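Local coordinates for protein mandelate racemase/muconate lactonizing enzyme (Roseovarius nubinhibens, PDB 2QDD) that is of unknown function but, as a magnesium-binding member of the mandelate racemase/muconate lactonizing enzyme family, probably acts on a carboxylate substrate, at residues 243-247 against 269-273. Numbering follows the deposited sequence.
Sequences DECLH and NRVGG
Residues 243-247 leave strand 240-242 of the barrel domain through a type I beta turn from Asp-243 to Leu-246. Leu-246 N bonds back to Asp-243 O at 3.2 Å. Residues 269-271 end a short helix that follows the next parallel strand, 263-266. Gly-272 then takes positive phi (104°), and Gly-273 is the N-cap of helix 274-287. The nearest CA atoms across the segments are those of His-247 and Val-271, 5.5 Å apart.

Arg-270 reaches from the end of the short helix to the turn. Its chi1 and chi2 are t and extend the chain; chi3 (p, 35°) then bends it so that the guanidinium meets the turn. Arg-270 NH1 donates to Leu-246 O at 2.7 Å. Arg-270 NH2 forms a salt bridge with Asp-243 OD1 at 2.7 Å; as a hydrogen bond it is weak. Water 1 links Asp-243 OD1 (2.8 Å) to Arg-270 NE (3.2 Å). Water 2 joins His-247 ND1 (2.9 Å) to Arg-270 O (3.0 Å), and water 3 joins His-247 O (3.1 Å) to Val-271 O (2.7 Å).

Asp-243 and Glu-244 are magnesium ligands, as are Asp-196 and Glu-220, at the strand ends of an enolase-superfamily barrel. No metal is bound to this chain. Asp-243 OD2 also pairs with Lys-267, while Glu-244 OE2 bonds Tyr-59. Arg-270 and Lys-267 thus put positive charge beside the buried acids, consistent with partial neutralisation of the metal-free site.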
loop_
_atom_site.group_PDB
_atom_site.type_symbol
_atom_site.label_atom_id
_atom_site.label_comp_id
_atom_site.label_asym_id
_atom_site.label_seq_id
_atom_site.Cartn_x
_atom_site.Cartn_y
_atom_site.Cartn_z
ATOM N N ASP A 243 24.580 -3.865 -3.806
ATOM C CA ASP A 243 25.914 -4.018 -3.216
ATOM C C ASP A 243 26.171 -2.931 -2.169
ATOM O O ASP A 243 25.947 -3.148 -0.981
ATOM C CB ASP A 243 26.992 -4.023 -4.320
ATOM C CG ASP A 243 28.412 -4.295 -3.788
ATOM O OD1 ASP A 243 28.578 -4.726 -2.624
ATOM O OD2 ASP A 243 29.376 -4.080 -4.554
ATOM N N GLU A 244 26.616 -1.759 -2.613
ATOM C CA GLU A 244 27.218 -0.763 -1.718
ATOM C C GLU A 244 26.241 -0.064 -0.771
ATOM O O GLU A 244 26.661 0.473 0.251
ATOM C CB GLU A 244 28.008 0.273 -2.521
ATOM C CG GLU A 244 29.267 -0.287 -3.190
ATOM C CD GLU A 244 29.027 -0.751 -4.621
ATOM O OE1 GLU A 244 27.854 -0.842 -5.036
ATOM O OE2 GLU A 244 30.014 -1.027 -5.338
ATOM N N CYS A 245 24.948 -0.073 -1.105
ATOM C CA CYS A 245 23.929 0.561 -0.263
ATOM C C CYS A 245 23.512 -0.288 0.939
ATOM O O CYS A 245 22.741 0.167 1.783
ATOM C CB CYS A 245 22.702 0.991 -1.083
ATOM S SG CYS A 245 21.841 -0.338 -1.974
ATOM N N LEU A 246 24.028 -1.512 1.015
ATOM C CA LEU A 246 23.582 -2.480 2.011
ATOM C C LEU A 246 24.572 -2.605 3.170
ATOM O O LEU A 246 25.496 -3.412 3.131
ATOM C CB LEU A 246 23.368 -3.845 1.357
ATOM C CG LEU A 246 22.408 -3.965 0.176
ATOM C CD1 LEU A 246 22.779 -5.204 -0.602
ATOM C CD2 LEU A 246 20.960 -4.027 0.643
ATOM N N HIS A 247 24.371 -1.806 4.206
ATOM C CA HIS A 247 25.365 -1.676 5.265
ATOM C C HIS A 247 25.107 -2.628 6.428
ATOM O O HIS A 247 26.041 -3.022 7.131
ATOM C CB HIS A 247 25.449 -0.225 5.749
ATOM C CG HIS A 247 25.850 0.742 4.677
ATOM N ND1 HIS A 247 27.136 0.817 4.187
ATOM C CD2 HIS A 247 25.131 1.663 3.993
ATOM C CE1 HIS A 247 27.192 1.745 3.248
ATOM N NE2 HIS A 247 25.989 2.275 3.112
ATOM N N ASN A 269 33.734 -6.807 5.018
ATOM C CA ASN A 269 34.169 -5.472 5.429
ATOM C C ASN A 269 33.095 -4.382 5.335
ATOM O O ASN A 269 33.174 -3.376 6.031
ATOM C CB ASN A 269 35.453 -5.046 4.706
ATOM C CG ASN A 269 36.279 -4.033 5.515
ATOM O OD1 ASN A 269 36.264 -2.837 5.234
ATOM N ND2 ASN A 269 36.990 -4.517 6.527
ATOM N N ARG A 270 32.092 -4.588 4.485
ATOM C CA ARG A 270 30.902 -3.732 4.474
ATOM C C ARG A 270 29.905 -4.066 5.596
ATOM O O ARG A 270 29.343 -3.160 6.219
ATOM C CB ARG A 270 30.225 -3.751 3.100
ATOM C CG ARG A 270 28.967 -2.889 2.998
ATOM C CD ARG A 270 28.454 -2.696 1.562
ATOM N NE ARG A 270 28.620 -3.855 0.676
ATOM C CZ ARG A 270 27.864 -4.954 0.679
ATOM N NH1 ARG A 270 26.867 -5.098 1.540
ATOM N NH2 ARG A 270 28.111 -5.922 -0.193
ATOM N N VAL A 271 29.697 -5.354 5.862
ATOM C CA VAL A 271 28.626 -5.783 6.773
ATOM C C VAL A 271 29.070 -6.082 8.204
ATOM O O VAL A 271 28.228 -6.230 9.096
ATOM C CB VAL A 271 27.782 -6.958 6.196
ATOM C CG1 VAL A 271 27.235 -6.596 4.817
ATOM C CG2 VAL A 271 28.596 -8.253 6.133
ATOM N N GLY A 272 30.381 -6.179 8.426
ATOM C CA GLY A 272 30.921 -6.285 9.779
ATOM C C GLY A 272 31.388 -7.658 10.200
ATOM O O GLY A 272 31.402 -7.978 11.390
ATOM N N GLY A 273 31.791 -8.468 9.228
ATOM C CA GLY A 273 32.412 -9.750 9.531
ATOM C C GLY A 273 31.663 -10.939 8.976
ATOM O O GLY A 273 30.733 -10.788 8.188
HETATM O O HOH W 1 30.622 -3.066 -1.709
HETATM O O HOH W 2 29.390 -0.236 5.701
HETATM O O HOH W 3 26.374 -4.382 9.927
#